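Long-range contacts in sensor protein (Vibrio cholerae, PDB 3BY9), which senses C4-dicarboxylates as the sensor domain of the membrane histidine kinase DctB, whose kinase part probably transfers phosphate from ATP to a protein histidine: residues R99-R104 against L121-G126; Y76-F81 against P105-S110; Q117-G122 against Q203-S208; E68-A73 against I146-D151. All coordinates share one frame; numbering follows the deposited sequence.

Interaction 1. Residues R99-R104 against L121-G126; sequences RNFAWR and LGSTSG. With SIN (succinic acid), chain E.
Arg104 sets CG anti to its carbonyl carbon and bends CD back at chi2 (-71°), and its guanidinium ends against the 121-126 loop; Ser123 holds OG between its own N and carbonyl carbon (chi1 70°), next to the rims of Phe101 and Trp103. Arg104 NH2 donates to Leu121 O at 2.8 Å, a bent bond (139° at the hydrogen) whose donor stands above the carbonyl plane. The same NH2 reaches succinate O4 at 2.9 Å while NE takes O3 at 2.8 Å, both nearly straight, so one edge of the guanidinium grips a whole carboxylate. Trp103 CH2 lies over the centre of one guanidinium face. Ser123 N adds a straight bond of 2.9 Å to succinate O4. This is the dicarboxylate pocket of the membrane-distal, PAS-like (PDC) half of the sensor domain, completed by Tyr106, Tyr131 and Lys149. At the other end of the ligand the helically wound loop turns N-H groups inward: O2 receives Thr124 N, Ser125 N at 2.8 Å and Ser125 OG at 2.6 Å. With Lys149 bonded to the same carboxylate, these donors would be expected to favour its ionised form. Between the two ends, one face of the Phe101 ring has succinate C3 3.5 Å above its plane, offset toward the rim, and Thr124 OG1 sits in plane at the ring edge. Arg99 and Thr124 come tip to tip, Thr124 CG2 over one face of the Arg99 guanidinium; Arg99 NH1 lies 3.1 Å from Thr124 OG1, at too poor an angle for a hydrogen bond.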
# COMPACT_ATOMS: atom_id res chain seq x y z
N ARG A 99 -9.30 -18.36 1.94
CA ARG A 99 -8.14 -18.10 1.06
C ARG A 99 -6.91 -18.07 1.95
O ARG A 99 -6.98 -17.54 3.07
CB ARG A 99 -8.25 -16.72 0.38
CG ARG A 99 -9.53 -16.49 -0.37
CD ARG A 99 -9.73 -17.49 -1.47
NE ARG A 99 -10.67 -16.99 -2.48
CZ ARG A 99 -10.31 -16.29 -3.56
NH1 ARG A 99 -9.03 -16.00 -3.79
NH2 ARG A 99 -11.23 -15.90 -4.43
N ASN A 100 -5.79 -18.56 1.42
CA ASN A 100 -4.55 -18.60 2.19
C ASN A 100 -3.62 -17.50 1.75
O ASN A 100 -3.42 -17.31 0.53
CB ASN A 100 -3.94 -20.01 2.04
CG ASN A 100 -2.68 -20.17 2.87
OD1 ASN A 100 -1.65 -19.61 2.54
ND2 ASN A 100 -2.78 -20.94 3.94
N PHE A 101 -3.05 -16.74 2.71
CA PHE A 101 -2.16 -15.61 2.37
C PHE A 101 -0.76 -15.79 2.99
O PHE A 101 -0.09 -14.80 3.28
CB PHE A 101 -2.78 -14.31 2.85
CG PHE A 101 -4.10 -14.00 2.15
CD1 PHE A 101 -4.13 -13.83 0.78
CD2 PHE A 101 -5.29 -13.97 2.85
CE1 PHE A 101 -5.36 -13.63 0.08
CE2 PHE A 101 -6.54 -13.75 2.18
CZ PHE A 101 -6.56 -13.59 0.78
N ALA A 102 -0.36 -17.04 3.20
CA ALA A 102 0.98 -17.26 3.83
C ALA A 102 2.06 -16.71 2.94
O ALA A 102 3.15 -16.43 3.41
CB ALA A 102 1.23 -18.77 4.06
N TRP A 103 1.76 -16.58 1.64
CA TRP A 103 2.70 -16.06 0.66
C TRP A 103 2.85 -14.53 0.72
O TRP A 103 3.81 -13.94 0.11
CB TRP A 103 2.25 -16.50 -0.76
CG TRP A 103 0.85 -16.07 -1.11
CD1 TRP A 103 -0.33 -16.75 -0.82
CD2 TRP A 103 0.46 -14.85 -1.79
NE1 TRP A 103 -1.42 -15.98 -1.27
CE2 TRP A 103 -0.96 -14.84 -1.86
CE3 TRP A 103 1.18 -13.78 -2.33
CZ2 TRP A 103 -1.67 -13.78 -2.46
CZ3 TRP A 103 0.46 -12.72 -2.94
CH2 TRP A 103 -0.94 -12.74 -2.99
N ARG A 104 1.98 -13.86 1.48
CA ARG A 104 2.09 -12.40 1.58
C ARG A 104 3.06 -11.98 2.66
O ARG A 104 3.03 -12.51 3.77
CB ARG A 104 0.75 -11.76 1.93
CG ARG A 104 -0.17 -11.59 0.78
CD ARG A 104 0.31 -10.47 -0.19
NE ARG A 104 -0.84 -9.97 -0.98
CZ ARG A 104 -0.74 -9.43 -2.20
NH1 ARG A 104 0.44 -9.30 -2.79
NH2 ARG A 104 -1.86 -9.11 -2.87
N LEU A 121 -1.49 -4.93 -4.66
CA LEU A 121 -2.74 -5.07 -5.43
C LEU A 121 -3.39 -6.32 -4.87
O LEU A 121 -2.80 -7.40 -4.89
CB LEU A 121 -2.42 -5.27 -6.93
CG LEU A 121 -3.67 -5.63 -7.77
CD1 LEU A 121 -4.67 -4.47 -7.80
CD2 LEU A 121 -3.22 -5.89 -9.22
N GLY A 122 -4.60 -6.18 -4.31
CA GLY A 122 -5.32 -7.29 -3.69
C GLY A 122 -5.63 -8.45 -4.61
O GLY A 122 -6.21 -8.27 -5.67
N SER A 123 -5.32 -9.67 -4.14
CA SER A 123 -5.49 -10.87 -4.95
C SER A 123 -6.91 -11.37 -5.10
O SER A 123 -7.22 -12.00 -6.11
CB SER A 123 -4.64 -12.00 -4.38
OG SER A 123 -5.17 -12.43 -3.15
N THR A 124 -7.75 -11.14 -4.12
CA THR A 124 -9.12 -11.64 -4.22
C THR A 124 -10.01 -10.53 -4.68
O THR A 124 -10.91 -10.72 -5.53
CB THR A 124 -9.60 -12.15 -2.85
OG1 THR A 124 -8.74 -13.22 -2.39
CG2 THR A 124 -11.05 -12.67 -2.94
N SER A 125 -9.75 -9.34 -4.13
CA SER A 125 -10.54 -8.14 -4.43
C SER A 125 -10.17 -7.46 -5.77
O SER A 125 -11.02 -6.84 -6.41
CB SER A 125 -10.30 -7.13 -3.30
OG SER A 125 -8.93 -6.72 -3.33
N GLY A 126 -8.91 -7.53 -6.16
CA GLY A 126 -8.48 -6.80 -7.34
C GLY A 126 -8.34 -5.30 -7.04
O GLY A 126 -8.22 -4.44 -7.95
C1 SIN E . -7.17 -8.85 -1.11
O1 SIN E . -6.72 -7.76 -0.61
O2 SIN E . -7.89 -8.85 -2.15
C2 SIN E . -6.84 -10.20 -0.48
C3 SIN E . -5.63 -10.11 0.48
C4 SIN E . -4.30 -9.98 -0.24
O3 SIN E . -3.25 -9.89 0.47
O4 SIN E . -4.28 -9.94 -1.50

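Interaction 2. Residues Y76-F81 against P105-S110; sequences YLIDRF and PYFYLS
Phe107 is the large bump here: with CG anti to its backbone N (chi1 174°), its ring pushes from helix 105-110 into the hollow where the chain turns at Asp79-Phe81. It enters rim first. CE1 stops 3.3 Å from Asp79 O, CZ lies 3.8 Å from Arg80 O, which is in the ring plane, and the backbone of Phe81 closes the far end. An Asx turn, in which Asp79 OD1 accepts from Phe81 N, bends the chain here, and the same oxygen also takes Asn83 N. Ile78 is the answering bump from the strand. It and Phe107 cross obliquely, with CG2 3.6 Å from Phe107 CE1, while CD1 reaches between the two helix aromatics, 4.1 Å from Phe107 CD1 and 4.2 Å from the edge of the Tyr106 ring at CE1. Helix and strand axes are 10.9 Å apart at 58°, too far for backbone to meet backbone, so side chains span the gap; the helix lies over one face of the PAS-like sheet. At the other end, Tyr76 and Tyr106 meet tip to tip, the Tyr106 oxygen lying in plane at the Tyr76 edge. Tyr76 OH donates to Tyr106 OH at 2.8 Å, and Tyr106 OH is also hydrogen-bonded to succinate. Tyr76 is thus a second-shell residue whose bond helps fix the hydroxyl that meets the ligand, while the Phe107 end is held by apolar and ring-edge contacts.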
# COMPACT_ATOMS: atom_id res chain seq x y z
N TYR A 76 -9.58 -8.80 8.65
CA TYR A 76 -9.73 -10.25 8.56
C TYR A 76 -8.69 -10.98 9.40
O TYR A 76 -7.58 -10.49 9.59
CB TYR A 76 -9.66 -10.72 7.09
CG TYR A 76 -8.48 -10.23 6.28
CD1 TYR A 76 -7.47 -11.12 5.88
CD2 TYR A 76 -8.40 -8.88 5.84
CE1 TYR A 76 -6.41 -10.67 5.03
CE2 TYR A 76 -7.36 -8.46 5.02
CZ TYR A 76 -6.39 -9.33 4.63
OH TYR A 76 -5.41 -8.87 3.78
N LEU A 77 -9.10 -12.15 9.86
CA LEU A 77 -8.31 -12.98 10.79
C LEU A 77 -7.76 -14.21 10.12
O LEU A 77 -8.51 -14.95 9.50
CB LEU A 77 -9.26 -13.38 11.95
CG LEU A 77 -8.64 -14.24 13.05
CD1 LEU A 77 -7.66 -13.39 13.88
CD2 LEU A 77 -9.76 -14.67 14.00
N ILE A 78 -6.45 -14.44 10.27
CA ILE A 78 -5.79 -15.55 9.60
C ILE A 78 -5.20 -16.52 10.62
O ILE A 78 -4.63 -16.08 11.62
CB ILE A 78 -4.66 -14.96 8.74
CG1 ILE A 78 -5.24 -13.82 7.84
CG2 ILE A 78 -4.14 -16.02 7.80
CD1 ILE A 78 -4.14 -13.19 6.95
N ASP A 79 -5.35 -17.84 10.39
CA ASP A 79 -4.78 -18.79 11.32
C ASP A 79 -3.26 -18.90 11.17
O ASP A 79 -2.66 -18.21 10.38
CB ASP A 79 -5.51 -20.16 11.21
CG ASP A 79 -5.19 -20.95 9.94
OD1 ASP A 79 -4.25 -20.60 9.22
OD2 ASP A 79 -5.89 -21.96 9.67
N ARG A 80 -2.62 -19.73 11.98
CA ARG A 80 -1.17 -19.74 11.95
C ARG A 80 -0.56 -20.43 10.73
O ARG A 80 0.66 -20.42 10.56
CB ARG A 80 -0.63 -20.37 13.26
CG ARG A 80 -0.89 -21.84 13.39
CD ARG A 80 -0.22 -22.29 14.70
NE ARG A 80 -0.30 -23.73 14.89
CZ ARG A 80 0.54 -24.59 14.33
NH1 ARG A 80 1.51 -24.16 13.54
NH2 ARG A 80 0.38 -25.89 14.56
N PHE A 81 -1.44 -20.98 9.89
CA PHE A 81 -1.04 -21.64 8.66
C PHE A 81 -1.25 -20.72 7.45
O PHE A 81 -0.88 -21.07 6.32
CB PHE A 81 -1.86 -22.93 8.50
CG PHE A 81 -1.79 -23.83 9.72
CD1 PHE A 81 -0.66 -24.57 9.97
CD2 PHE A 81 -2.85 -23.88 10.60
CE1 PHE A 81 -0.60 -25.38 11.10
CE2 PHE A 81 -2.77 -24.71 11.73
CZ PHE A 81 -1.64 -25.44 11.94
N PRO A 105 3.87 -10.97 2.39
CA PRO A 105 4.83 -10.54 3.44
C PRO A 105 4.17 -10.12 4.74
O PRO A 105 4.71 -10.35 5.81
CB PRO A 105 5.52 -9.36 2.77
CG PRO A 105 5.63 -9.83 1.32
CD PRO A 105 4.22 -10.40 1.07
N TYR A 106 2.99 -9.48 4.68
CA TYR A 106 2.42 -9.07 5.96
C TYR A 106 2.08 -10.27 6.84
O TYR A 106 2.12 -10.14 8.07
CB TYR A 106 1.22 -8.12 5.75
CG TYR A 106 0.04 -8.72 4.99
CD1 TYR A 106 -0.82 -9.66 5.60
CD2 TYR A 106 -0.23 -8.33 3.67
CE1 TYR A 106 -1.94 -10.20 4.90
CE2 TYR A 106 -1.34 -8.88 2.97
CZ TYR A 106 -2.18 -9.80 3.59
OH TYR A 106 -3.24 -10.38 2.90
N PHE A 107 1.78 -11.43 6.26
CA PHE A 107 1.46 -12.55 7.11
C PHE A 107 2.83 -13.18 7.57
O PHE A 107 3.03 -13.49 8.74
CB PHE A 107 0.68 -13.63 6.34
CG PHE A 107 0.44 -14.88 7.16
CD1 PHE A 107 -0.59 -14.92 8.10
CD2 PHE A 107 1.35 -15.95 7.09
CE1 PHE A 107 -0.74 -15.98 8.97
CE2 PHE A 107 1.23 -17.02 7.97
CZ PHE A 107 0.16 -17.04 8.92
N TYR A 108 3.73 -13.36 6.61
CA TYR A 108 5.04 -13.97 6.91
C TYR A 108 5.74 -13.22 8.04
O TYR A 108 6.30 -13.85 8.99
CB TYR A 108 5.91 -13.88 5.63
CG TYR A 108 7.33 -14.39 5.78
CD1 TYR A 108 7.61 -15.75 6.00
CD2 TYR A 108 8.40 -13.52 5.64
CE1 TYR A 108 8.92 -16.22 6.07
CE2 TYR A 108 9.73 -13.97 5.70
CZ TYR A 108 9.98 -15.32 5.91
OH TYR A 108 11.31 -15.75 5.98
N LEU A 109 5.71 -11.88 7.96
CA LEU A 109 6.40 -11.11 9.00
C LEU A 109 5.63 -11.07 10.31
O LEU A 109 6.22 -11.16 11.39
CB LEU A 109 6.64 -9.67 8.56
CG LEU A 109 7.45 -9.57 7.24
CD1 LEU A 109 7.48 -8.11 6.74
CD2 LEU A 109 8.88 -10.13 7.46
N SER A 110 4.30 -10.98 10.25
CA SER A 110 3.60 -10.90 11.53
C SER A 110 3.41 -12.22 12.26
O SER A 110 3.23 -12.22 13.50
CB SER A 110 2.24 -10.20 11.34
OG SER A 110 2.46 -8.81 11.10

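Interaction 3. Residues Q117-G122 against Q203-S208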
# COMPACT_ATOMS: atom_id res chain seq x y z
N GLN A 117 3.66 -3.95 7.99
CA GLN A 117 2.80 -3.17 7.10
C GLN A 117 3.24 -3.46 5.68
O GLN A 117 4.40 -3.85 5.43
CB GLN A 117 2.86 -1.69 7.43
CG GLN A 117 4.26 -1.09 7.38
CD GLN A 117 4.27 0.27 8.07
OE1 GLN A 117 4.83 0.45 9.18
NE2 GLN A 117 3.61 1.23 7.46
N TYR A 118 2.34 -3.25 4.71
CA TYR A 118 2.66 -3.63 3.34
C TYR A 118 1.67 -2.96 2.40
O TYR A 118 0.63 -2.52 2.83
CB TYR A 118 2.45 -5.15 3.21
CG TYR A 118 2.98 -5.78 1.92
CD1 TYR A 118 4.36 -5.72 1.60
CD2 TYR A 118 2.13 -6.48 1.07
CE1 TYR A 118 4.86 -6.34 0.47
CE2 TYR A 118 2.61 -7.12 -0.08
CZ TYR A 118 3.99 -7.04 -0.36
OH TYR A 118 4.47 -7.72 -1.45
N PHE A 119 2.01 -2.84 1.11
CA PHE A 119 1.02 -2.29 0.17
C PHE A 119 1.03 -3.24 -1.02
O PHE A 119 2.08 -3.84 -1.31
CB PHE A 119 1.34 -0.82 -0.26
CG PHE A 119 2.74 -0.62 -0.75
CD1 PHE A 119 3.06 -0.86 -2.08
CD2 PHE A 119 3.74 -0.21 0.11
CE1 PHE A 119 4.39 -0.69 -2.55
CE2 PHE A 119 5.06 -0.05 -0.34
CZ PHE A 119 5.37 -0.30 -1.68
N ALA A 120 -0.11 -3.41 -1.67
CA ALA A 120 -0.18 -4.35 -2.76
C ALA A 120 -1.47 -4.21 -3.53
O ALA A 120 -2.40 -3.52 -3.10
CB ALA A 120 -0.16 -5.77 -2.20
N LEU A 121 -1.49 -4.93 -4.66
CA LEU A 121 -2.74 -5.07 -5.43
C LEU A 121 -3.39 -6.32 -4.87
O LEU A 121 -2.80 -7.40 -4.89
CB LEU A 121 -2.42 -5.27 -6.93
CG LEU A 121 -3.67 -5.63 -7.77
CD1 LEU A 121 -4.67 -4.47 -7.80
CD2 LEU A 121 -3.22 -5.89 -9.22
N GLY A 122 -4.60 -6.18 -4.31
CA GLY A 122 -5.32 -7.29 -3.69
C GLY A 122 -5.63 -8.45 -4.61
O GLY A 122 -6.21 -8.27 -5.67
N GLN A 203 4.66 -11.13 -6.37
CA GLN A 203 3.21 -11.05 -6.46
C GLN A 203 2.62 -9.81 -5.79
O GLN A 203 1.39 -9.75 -5.62
CB GLN A 203 2.53 -12.33 -5.92
CG GLN A 203 2.66 -13.54 -6.89
CD GLN A 203 1.79 -13.44 -8.15
OE1 GLN A 203 0.56 -13.43 -8.10
NE2 GLN A 203 2.45 -13.36 -9.31
N GLN A 204 3.47 -8.83 -5.50
CA GLN A 204 3.03 -7.58 -4.90
C GLN A 204 1.98 -6.92 -5.80
O GLN A 204 1.03 -6.34 -5.27
CB GLN A 204 4.19 -6.63 -4.70
CG GLN A 204 3.81 -5.34 -3.90
CD GLN A 204 5.03 -4.69 -3.29
OE1 GLN A 204 6.15 -4.85 -3.80
NE2 GLN A 204 4.84 -3.94 -2.20
N TYR A 205 2.17 -7.03 -7.12
CA TYR A 205 1.18 -6.49 -8.09
C TYR A 205 0.60 -7.66 -8.90
O TYR A 205 0.25 -7.49 -10.08
CB TYR A 205 1.83 -5.46 -9.03
CG TYR A 205 2.57 -4.41 -8.27
CD1 TYR A 205 1.90 -3.57 -7.35
CD2 TYR A 205 3.95 -4.30 -8.35
CE1 TYR A 205 2.60 -2.67 -6.55
CE2 TYR A 205 4.64 -3.43 -7.58
CZ TYR A 205 3.97 -2.60 -6.67
OH TYR A 205 4.66 -1.70 -5.91
N LEU A 206 0.45 -8.81 -8.25
CA LEU A 206 -0.09 -10.02 -8.87
C LEU A 206 0.67 -10.27 -10.18
O LEU A 206 1.92 -10.22 -10.18
CB LEU A 206 -1.58 -9.88 -9.09
CG LEU A 206 -2.33 -9.46 -7.79
CD1 LEU A 206 -3.83 -9.36 -7.99
CD2 LEU A 206 -2.03 -10.45 -6.67
N ASP A 207 -0.07 -10.54 -11.27
CA ASP A 207 0.56 -10.80 -12.58
C ASP A 207 0.50 -9.57 -13.50
O ASP A 207 0.48 -9.68 -14.75
CB ASP A 207 -0.13 -11.95 -13.32
CG ASP A 207 -0.07 -13.26 -12.58
OD1 ASP A 207 0.94 -13.53 -11.92
OD2 ASP A 207 -1.04 -14.04 -12.70
N SER A 208 0.48 -8.40 -12.89
CA SER A 208 0.40 -7.17 -13.66
C SER A 208 1.59 -6.97 -14.54
O SER A 208 2.73 -7.20 -14.12
CB SER A 208 0.34 -5.91 -12.74
OG SER A 208 -0.81 -5.90 -11.93
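Gln204 sets its amide against the rings of Tyr118 and Phe119. CG is anti to the backbone N (chi1 -173°) and the chain stays extended, bringing NE2 over one face of Phe119, 3.3 Å above the ring plane and offset toward the rim, with ring and amide planes 22° apart. The Tyr118 ring is almost exactly parallel to the amide (3°), and Tyr118 OH comes within 3.4 Å of Gln204 CB. From there NE2 donates to Phe119 O at 2.9 Å, straight and in the amide plane. Two residues on from Phe119, Leu121 N donates to Gln204 O at 3.0 Å, nearly along the C=O axis. Strand 116-121 is an outer strand of the five-stranded PAS-like sheet, whereas 203-208 belongs to the loop between helix 193-202 and strand 223-226 of the other sheet, so the contact ties the two halves of the sensor domain together. Tyr205 brings OH in plane to the Phe119 edge, 3.5 Å from CE1, and hydrogen-bonds to Asp170. Leu121 and Leu206 side chains cross at about a right angle, CD2 of the former 3.7 Å from CD1 of the latter. Ser208 OG touches the same Leu121 methyl while donating to Tyr205 O, which also accepts Ser208 N.

Interaction 4. Residues E68-A73 against I146-D151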
# COMPACT_ATOMS: atom_id res chain seq x y z
N GLU A 68 -16.52 -1.46 9.85
CA GLU A 68 -17.44 -0.31 9.59
C GLU A 68 -17.08 0.90 10.49
O GLU A 68 -17.14 2.05 10.03
CB GLU A 68 -18.87 -0.76 9.87
CG GLU A 68 -19.90 0.37 9.88
CD GLU A 68 -20.04 1.05 8.56
OE1 GLU A 68 -19.79 0.41 7.51
OE2 GLU A 68 -20.44 2.24 8.56
N VAL A 69 -16.72 0.65 11.75
CA VAL A 69 -16.33 1.76 12.65
C VAL A 69 -15.10 2.51 12.10
O VAL A 69 -15.04 3.77 12.06
CB VAL A 69 -15.98 1.27 14.08
CG1 VAL A 69 -15.29 2.43 14.88
CG2 VAL A 69 -17.21 0.81 14.79
N ILE A 70 -14.10 1.76 11.67
CA ILE A 70 -12.87 2.39 11.18
C ILE A 70 -12.87 2.78 9.73
O ILE A 70 -11.92 3.44 9.25
CB ILE A 70 -11.64 1.49 11.46
CG1 ILE A 70 -11.70 0.25 10.57
CG2 ILE A 70 -11.62 1.07 12.96
CD1 ILE A 70 -10.46 -0.67 10.82
N GLN A 71 -13.93 2.42 9.05
CA GLN A 71 -14.09 2.67 7.62
C GLN A 71 -12.92 2.16 6.80
O GLN A 71 -12.35 2.88 5.98
CB GLN A 71 -14.34 4.18 7.35
CG GLN A 71 -15.70 4.66 7.86
CD GLN A 71 -16.87 4.13 7.03
OE1 GLN A 71 -17.59 3.20 7.42
NE2 GLN A 71 -17.08 4.75 5.86
N ALA A 72 -12.53 0.90 7.05
CA ALA A 72 -11.50 0.25 6.27
C ALA A 72 -12.11 -0.57 5.12
O ALA A 72 -13.33 -0.71 5.01
CB ALA A 72 -10.66 -0.69 7.15
N ALA A 73 -11.25 -1.04 4.23
CA ALA A 73 -11.77 -1.87 3.15
C ALA A 73 -12.10 -3.25 3.70
O ALA A 73 -13.21 -3.74 3.49
CB ALA A 73 -10.75 -1.99 2.02
N ILE A 146 -3.98 -10.80 12.66
CA ILE A 146 -5.17 -9.97 12.32
C ILE A 146 -4.65 -8.87 11.37
O ILE A 146 -3.55 -8.31 11.56
CB ILE A 146 -5.81 -9.41 13.62
CG1 ILE A 146 -6.97 -8.46 13.27
CG2 ILE A 146 -4.82 -8.59 14.43
CD1 ILE A 146 -8.15 -9.13 12.58
N VAL A 147 -5.44 -8.59 10.31
CA VAL A 147 -5.04 -7.65 9.26
C VAL A 147 -6.12 -6.63 9.00
O VAL A 147 -7.31 -6.96 9.01
CB VAL A 147 -4.84 -8.40 7.92
CG1 VAL A 147 -4.28 -7.42 6.86
CG2 VAL A 147 -3.84 -9.60 8.10
N VAL A 148 -5.71 -5.39 8.82
CA VAL A 148 -6.68 -4.35 8.41
C VAL A 148 -6.14 -3.85 7.05
O VAL A 148 -4.96 -3.52 6.95
CB VAL A 148 -6.65 -3.19 9.41
CG1 VAL A 148 -7.39 -1.94 8.83
CG2 VAL A 148 -7.43 -3.61 10.68
N LYS A 149 -7.00 -3.79 6.03
CA LYS A 149 -6.62 -3.28 4.71
C LYS A 149 -7.37 -1.97 4.49
O LYS A 149 -8.58 -1.93 4.63
CB LYS A 149 -7.00 -4.28 3.62
CG LYS A 149 -6.72 -3.79 2.21
CD LYS A 149 -7.31 -4.78 1.18
CE LYS A 149 -7.00 -4.28 -0.27
NZ LYS A 149 -7.67 -5.23 -1.25
N MSE A 150 -6.60 -0.95 4.14
CA MSE A 150 -7.13 0.41 3.91
C MSE A 150 -7.14 0.71 2.43
O MSE A 150 -6.15 0.46 1.74
CB MSE A 150 -6.23 1.47 4.63
CG MSE A 150 -6.85 2.85 4.61
SE MSE A 150 -5.41 4.17 5.00
CE MSE A 150 -4.48 4.04 3.27
N ASP A 151 -8.25 1.27 1.94
CA ASP A 151 -8.39 1.67 0.54
C ASP A 151 -7.51 2.91 0.43
O ASP A 151 -7.35 3.65 1.41
CB ASP A 151 -9.87 2.04 0.30
CG ASP A 151 -10.15 2.50 -1.10
OD1 ASP A 151 -10.15 1.65 -2.02
OD2 ASP A 151 -10.38 3.73 -1.27
O HOH W 1 -10.29 2.11 3.67
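The Lys149 carbonyl is the flat group that Ala72 and Ala73 surround. Ala73 N donates to its oxygen at 2.8 Å from within the carbonyl plane, and two methyls lie on opposite sides of that plane: Ala72 CB, 3.5 Å from Lys149 O, and Ala73 CB, 3.4 Å from the same oxygen. The oxygen thus lies between two methyls, with a single N-H bond from 68-73 that is bent at the hydrogen (134°). Beside it, Ile70 and Val148 reach toward each other tip to tip, CD1 to CG1 at 3.9 Å, and Ala72 CB rests on the same valine methyl. A water also bridges the segments, accepting from Asp151 N at 2.8 Å and donating to Gln71 O. Lys149, with all four side-chain torsions anti, runs away from the contact toward the pocket, where NZ bonds to Gln127 O and succinate. Gln71, at positive phi, is the C-prime residue of the Schellman motif that ends helix 53-70, and the chain turns there toward the sheet. Ala73 then leads into strand 74-79, which pairs antiparallel with strand 141-150, while Ile33 and Pro34 of helix 33-38 touch Ile70 and Val148, respectively.

Overall arrangement
All four contacts are partly buried. Interaction 3 lies nearest the chain's centre (about 8 Å between centres) with no exposed touching residue; interaction 2 is farthest out (about 16 Å) and, like interaction 1, has two. Interactions 2, 3 and 4 reach the same PAS-like sheet. Interactions 1 and 3 share Leu121 and Gly122, so the end of strand 116-121 serves both the ligand pocket and the junction between halves. Interaction 2 touches interaction 1, where Phe101 packs on Tyr106, and joins interaction 4 through Tyr76 paired with Val147. Lys149 carries interaction 4 into the pocket. Chemistry follows place: charged and N-H groups in 1, aromatic packing and one hydroxyl pair in 2, amide against rings in 3, small methyls round a carbonyl in 4.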